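Local atomic coordinates of cell division control protein 73 (PDB entry 3V46), a protein that serves in the Paf1 complex during RNA polymerase II transcription, where its C-terminal Ras-like domain, which does not bind GTP, promotes association of the complex with chromatin. Residues P48-N60 with P67-F79. Numbering follows the deposited sequence.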
loop_
_atom_site.group_PDB
_atom_site.type_symbol
_atom_site.label_atom_id
_atom_site.label_comp_id
_atom_site.label_asym_id
_atom_site.label_seq_id
_atom_site.Cartn_x
_atom_site.Cartn_y
_atom_site.Cartn_z
ATOM N N PRO A 48 -18.509 3.047 -2.681
ATOM C CA PRO A 48 -19.031 1.936 -1.880
ATOM C C PRO A 48 -17.982 1.355 -0.943
ATOM O O PRO A 48 -16.827 1.157 -1.340
ATOM C CB PRO A 48 -19.406 0.889 -2.933
ATOM C CG PRO A 48 -19.623 1.651 -4.188
ATOM C CD PRO A 48 -18.711 2.836 -4.127
ATOM N N SER A 49 -18.377 1.069 0.290
ATOM C CA SER A 49 -17.475 0.390 1.206
ATOM C C SER A 49 -17.253 -1.046 0.715
ATOM O O SER A 49 -18.037 -1.578 -0.077
ATOM C CB SER A 49 -18.029 0.412 2.632
ATOM O OG SER A 49 -19.244 -0.305 2.710
ATOM N N VAL A 50 -16.161 -1.650 1.171
ATOM C CA VAL A 50 -15.792 -3.006 0.797
ATOM C C VAL A 50 -16.003 -3.873 2.044
ATOM O O VAL A 50 -15.143 -3.943 2.902
ATOM C CB VAL A 50 -14.313 -3.050 0.336
ATOM C CG1 VAL A 50 -13.930 -4.437 -0.167
ATOM C CG2 VAL A 50 -14.061 -2.009 -0.747
ATOM N N PRO A 51 -17.183 -4.501 2.170
ATOM C CA PRO A 51 -17.572 -5.201 3.403
ATOM C C PRO A 51 -16.504 -6.107 4.039
ATOM O O PRO A 51 -16.333 -6.063 5.261
ATOM C CB PRO A 51 -18.783 -6.020 2.956
ATOM C CG PRO A 51 -19.409 -5.179 1.899
ATOM C CD PRO A 51 -18.270 -4.505 1.174
ATOM N N ASN A 52 -15.809 -6.913 3.243
ATOM C CA ASN A 52 -14.809 -7.833 3.785
ATOM C C ASN A 52 -13.398 -7.226 3.887
ATOM O O ASN A 52 -12.463 -7.871 4.355
ATOM C CB ASN A 52 -14.756 -9.113 2.947
ATOM C CG ASN A 52 -14.478 -8.850 1.472
ATOM O OD1 ASN A 52 -14.369 -7.701 1.030
ATOM N ND2 ASN A 52 -14.353 -9.928 0.700
ATOM N N GLY A 53 -13.252 -5.990 3.443
ATOM C CA GLY A 53 -11.972 -5.303 3.535
ATOM C C GLY A 53 -10.899 -5.848 2.614
ATOM O O GLY A 53 -9.714 -5.617 2.830
ATOM N N LEU A 54 -11.306 -6.569 1.580
ATOM C CA LEU A 54 -10.361 -7.224 0.696
ATOM C C LEU A 54 -10.648 -6.874 -0.750
ATOM O O LEU A 54 -11.793 -6.980 -1.211
ATOM C CB LEU A 54 -10.451 -8.747 0.881
ATOM C CG LEU A 54 -9.682 -9.648 -0.096
ATOM C CD1 LEU A 54 -10.259 -9.617 -1.503
ATOM C CD2 LEU A 54 -8.233 -9.292 -0.121
ATOM N N VAL A 55 -9.609 -6.465 -1.469
ATOM C CA VAL A 55 -9.690 -6.355 -2.910
ATOM C C VAL A 55 -8.528 -7.063 -3.584
ATOM O O VAL A 55 -7.470 -7.270 -3.003
ATOM C CB VAL A 55 -9.767 -4.907 -3.401
ATOM C CG1 VAL A 55 -10.952 -4.200 -2.772
ATOM C CG2 VAL A 55 -8.495 -4.180 -3.107
ATOM N N ASN A 56 -8.756 -7.471 -4.819
ATOM C CA ASN A 56 -7.734 -8.121 -5.600
ATOM C C ASN A 56 -7.382 -7.261 -6.796
ATOM O O ASN A 56 -8.260 -6.651 -7.405
ATOM C CB ASN A 56 -8.241 -9.479 -6.081
ATOM C CG ASN A 56 -8.625 -10.385 -4.940
ATOM O OD1 ASN A 56 -7.775 -11.045 -4.344
ATOM N ND2 ASN A 56 -9.911 -10.408 -4.614
ATOM N N ILE A 57 -6.096 -7.216 -7.123
ATOM C CA ILE A 57 -5.617 -6.519 -8.305
ATOM C C ILE A 57 -4.567 -7.380 -8.980
ATOM O O ILE A 57 -3.625 -7.841 -8.332
ATOM C CB ILE A 57 -4.992 -5.144 -7.945
ATOM C CG1 ILE A 57 -6.060 -4.173 -7.436
ATOM C CG2 ILE A 57 -4.297 -4.534 -9.155
ATOM C CD1 ILE A 57 -5.513 -2.779 -7.104
ATOM N N GLU A 58 -4.724 -7.608 -10.281
ATOM C CA GLU A 58 -3.717 -8.309 -11.046
ATOM C C GLU A 58 -2.919 -7.278 -11.835
ATOM O O GLU A 58 -3.487 -6.340 -12.407
ATOM C CB GLU A 58 -4.373 -9.319 -11.990
ATOM C CG GLU A 58 -3.382 -10.133 -12.788
ATOM C CD GLU A 58 -3.972 -11.430 -13.350
ATOM O OE1 GLU A 58 -4.790 -12.094 -12.682
ATOM O OE2 GLU A 58 -3.615 -11.779 -14.470
ATOM N N LYS A 59 -1.602 -7.445 -11.846
ATOM C CA LYS A 59 -0.705 -6.544 -12.542
ATOM C C LYS A 59 0.246 -7.307 -13.444
ATOM O O LYS A 59 0.886 -8.273 -13.026
ATOM C CB LYS A 59 0.110 -5.728 -11.535
ATOM C CG LYS A 59 1.132 -4.776 -12.161
ATOM C CD LYS A 59 0.443 -3.636 -12.890
ATOM C CE LYS A 59 1.450 -2.614 -13.398
ATOM N NZ LYS A 59 0.794 -1.565 -14.214
ATOM N N ASN A 60 0.334 -6.866 -14.692
ATOM C CA ASN A 60 1.346 -7.367 -15.605
ATOM C C ASN A 60 2.519 -6.387 -15.581
ATOM O O ASN A 60 2.425 -5.270 -16.090
ATOM C CB ASN A 60 0.766 -7.508 -17.011
ATOM C CG ASN A 60 1.697 -8.249 -17.951
ATOM O OD1 ASN A 60 2.336 -7.648 -18.814
ATOM N ND2 ASN A 60 1.786 -9.568 -17.778
ATOM N N PRO A 67 1.948 -12.723 -14.711
ATOM C CA PRO A 67 1.177 -11.688 -14.006
ATOM C C PRO A 67 1.186 -11.947 -12.499
ATOM O O PRO A 67 1.231 -13.093 -12.062
ATOM C CB PRO A 67 -0.246 -11.836 -14.563
ATOM C CG PRO A 67 -0.152 -12.785 -15.717
ATOM C CD PRO A 67 1.106 -13.583 -15.558
ATOM N N ILE A 68 1.127 -10.881 -11.712
ATOM C CA ILE A 68 1.127 -10.992 -10.262
ATOM C C ILE A 68 -0.244 -10.571 -9.753
ATOM O O ILE A 68 -0.783 -9.555 -10.180
ATOM C CB ILE A 68 2.213 -10.096 -9.622
ATOM C CG1 ILE A 68 3.614 -10.501 -10.097
ATOM C CG2 ILE A 68 2.129 -10.153 -8.098
ATOM C CD1 ILE A 68 3.984 -11.948 -9.821
ATOM N N ARG A 69 -0.819 -11.379 -8.870
ATOM C CA ARG A 69 -2.108 -11.082 -8.278
ATOM C C ARG A 69 -1.882 -10.692 -6.838
ATOM O O ARG A 69 -1.344 -11.469 -6.048
ATOM C CB ARG A 69 -3.036 -12.292 -8.340
ATOM C CG ARG A 69 -3.426 -12.717 -9.751
ATOM C CD ARG A 69 -4.422 -13.870 -9.726
ATOM N NE ARG A 69 -4.753 -14.315 -11.074
ATOM C CZ ARG A 69 -5.486 -15.389 -11.352
ATOM N NH1 ARG A 69 -5.966 -16.138 -10.370
ATOM N NH2 ARG A 69 -5.735 -15.719 -12.615
ATOM N N PHE A 70 -2.263 -9.465 -6.516
ATOM C CA PHE A 70 -2.168 -8.947 -5.161
ATOM C C PHE A 70 -3.442 -9.129 -4.372
ATOM O O PHE A 70 -4.542 -8.928 -4.879
ATOM C CB PHE A 70 -1.826 -7.453 -5.181
ATOM C CG PHE A 70 -0.496 -7.149 -5.785
ATOM C CD1 PHE A 70 0.653 -7.163 -5.007
ATOM C CD2 PHE A 70 -0.385 -6.847 -7.136
ATOM C CE1 PHE A 70 1.892 -6.886 -5.564
ATOM C CE2 PHE A 70 0.846 -6.568 -7.692
ATOM C CZ PHE A 70 1.984 -6.589 -6.908
ATOM N N ILE A 71 -3.268 -9.498 -3.112
ATOM C CA ILE A 71 -4.334 -9.461 -2.133
ATOM C C ILE A 71 -4.127 -8.187 -1.330
ATOM O O ILE A 71 -3.080 -8.002 -0.723
ATOM C CB ILE A 71 -4.246 -10.679 -1.213
ATOM C CG1 ILE A 71 -4.411 -11.965 -2.037
ATOM C CG2 ILE A 71 -5.293 -10.603 -0.120
ATOM C CD1 ILE A 71 -4.013 -13.203 -1.289
ATOM N N ILE A 72 -5.117 -7.307 -1.337
ATOM C CA ILE A 72 -5.003 -5.998 -0.693
ATOM C C ILE A 72 -6.053 -5.943 0.402
ATOM O O ILE A 72 -7.243 -6.046 0.137
ATOM C CB ILE A 72 -5.220 -4.870 -1.705
ATOM C CG1 ILE A 72 -4.258 -5.047 -2.887
ATOM C CG2 ILE A 72 -5.040 -3.503 -1.027
ATOM C CD1 ILE A 72 -4.400 -4.020 -3.982
ATOM N N VAL A 73 -5.606 -5.838 1.644
ATOM C CA VAL A 73 -6.507 -5.982 2.773
ATOM C C VAL A 73 -6.357 -4.847 3.753
ATOM O O VAL A 73 -5.257 -4.333 3.945
ATOM C CB VAL A 73 -6.301 -7.320 3.510
ATOM C CG1 VAL A 73 -6.862 -8.455 2.696
ATOM C CG2 VAL A 73 -4.828 -7.565 3.835
ATOM N N ASP A 74 -7.462 -4.499 4.416
ATOM C CA ASP A 74 -7.467 -3.413 5.402
ATOM C C ASP A 74 -7.403 -3.916 6.835
ATOM O O ASP A 74 -7.599 -3.152 7.774
ATOM C CB ASP A 74 -8.672 -2.478 5.210
ATOM C CG ASP A 74 -10.008 -3.096 5.627
ATOM O OD1 ASP A 74 -10.046 -4.245 6.096
ATOM O OD2 ASP A 74 -11.043 -2.406 5.494
ATOM N N ASN A 75 -7.086 -5.198 6.992
ATOM C CA ASN A 75 -7.097 -5.857 8.287
ATOM C C ASN A 75 -6.175 -7.069 8.234
ATOM O O ASN A 75 -5.655 -7.413 7.182
ATOM C CB ASN A 75 -8.514 -6.316 8.622
ATOM C CG ASN A 75 -8.989 -7.409 7.688
ATOM O OD1 ASN A 75 -8.830 -8.599 7.971
ATOM N ND2 ASN A 75 -9.525 -7.017 6.548
ATOM N N THR A 76 -5.972 -7.729 9.361
ATOM C CA THR A 76 -5.063 -8.871 9.395
ATOM C C THR A 76 -5.749 -10.165 9.811
ATOM O O THR A 76 -5.095 -11.079 10.315
ATOM C CB THR A 76 -3.864 -8.613 10.333
ATOM O OG1 THR A 76 -4.337 -8.329 11.651
ATOM C CG2 THR A 76 -3.025 -7.438 9.835
ATOM N N ARG A 77 -7.059 -10.255 9.589
ATOM C CA ARG A 77 -7.805 -11.456 9.960
ATOM C C ARG A 77 -7.361 -12.696 9.169
ATOM O O ARG A 77 -7.477 -13.818 9.654
ATOM C CB ARG A 77 -9.310 -11.229 9.780
ATOM C CG ARG A 77 -9.875 -10.101 10.643
ATOM C CD ARG A 77 -11.405 -10.031 10.575
ATOM N NE ARG A 77 -11.890 -9.766 9.218
ATOM C CZ ARG A 77 -12.031 -8.549 8.696
ATOM N NH1 ARG A 77 -12.471 -8.402 7.453
ATOM N NH2 ARG A 77 -11.732 -7.475 9.416
ATOM N N MET A 78 -6.857 -12.493 7.958
ATOM C CA MET A 78 -6.451 -13.602 7.096
ATOM C C MET A 78 -5.160 -14.255 7.571
ATOM O O MET A 78 -4.784 -15.308 7.070
ATOM C CB MET A 78 -6.252 -13.125 5.651
ATOM C CG MET A 78 -4.973 -12.319 5.420
ATOM S SD MET A 78 -4.687 -11.931 3.679
ATOM C CE MET A 78 -4.096 -13.500 3.049
ATOM N N PHE A 79 -4.484 -13.626 8.527
ATOM C CA PHE A 79 -3.150 -14.056 8.930
ATOM C C PHE A 79 -3.232 -15.112 10.019
ATOM O O PHE A 79 -2.875 -14.871 11.170
ATOM C CB PHE A 79 -2.329 -12.852 9.392
ATOM C CG PHE A 79 -1.955 -11.920 8.275
ATOM C CD1 PHE A 79 -2.848 -10.979 7.810
ATOM C CD2 PHE A 79 -0.710 -11.997 7.685
ATOM C CE1 PHE A 79 -2.497 -10.128 6.780
ATOM C CE2 PHE A 79 -0.363 -11.155 6.663
ATOM C CZ PHE A 79 -1.259 -10.224 6.211
HETATM O O HOH W 1 -13.645 -3.004 5.549
HETATM O O HOH W 2 -10.236 -9.227 4.530
HETATM O O HOH W 3 -5.711 -11.325 -6.183
HETATM O O HOH W 4 -3.362 -14.657 -14.134
#
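G53, at positive phi, lies against the D74 carboxylate at the end of the beta hairpin of strands 54-59 and 68-73 away from its connecting loop: its CA is 3.4 Å from D74 OD1, and a modelled CB would clash with that oxygen. The hairpin forms one margin of the Ras-like sheet, strand 54-59 being outermost and 68-73 running beside 16-18. Antiparallel pairing is evidenced by a 158° angle between strand directions and by paired backbone bonds at V55-I72, I57-F70 and K59-I68; the ladder ends with D74 N donating to G53 O.

The two faces differ. On one, I57 CD1 meets I72 CD1 at 3.5 Å and K59 CB approaches the edge of the F70 ring, and helices 32-38 and 149-166 cover this face, I57 touching L37 and F70 touching L160. On the other, L54 CG stands opposite its backbone nitrogen (chi1 171°), and its CD2 branch presses against both I71 CG2 and V73 CG1, 3.2 Å from each and tighter than normal van der Waals contact. Farther along, E58 and R69 lie side by side in a salt bridge, their planes 25° apart; R69 NE reaches E58 OE1 at 2.7 Å from above the carboxylate plane, and water 4 links OE2 to R69 NH2.

Beyond the strands, D74 OD1 accepts a nearly straight bond from N75 ND2, while OD2 takes one from water 1, which also donates to V50 O. With an alanine at D74, N75 ND2 would probably lose this acceptor, leaving its amide less firmly oriented, and the water bridge to V50 O would probably go with it. N75 OD1 closes an Asx turn with R77 N and sits 3.3 Å above the centre of the R77 guanidinium.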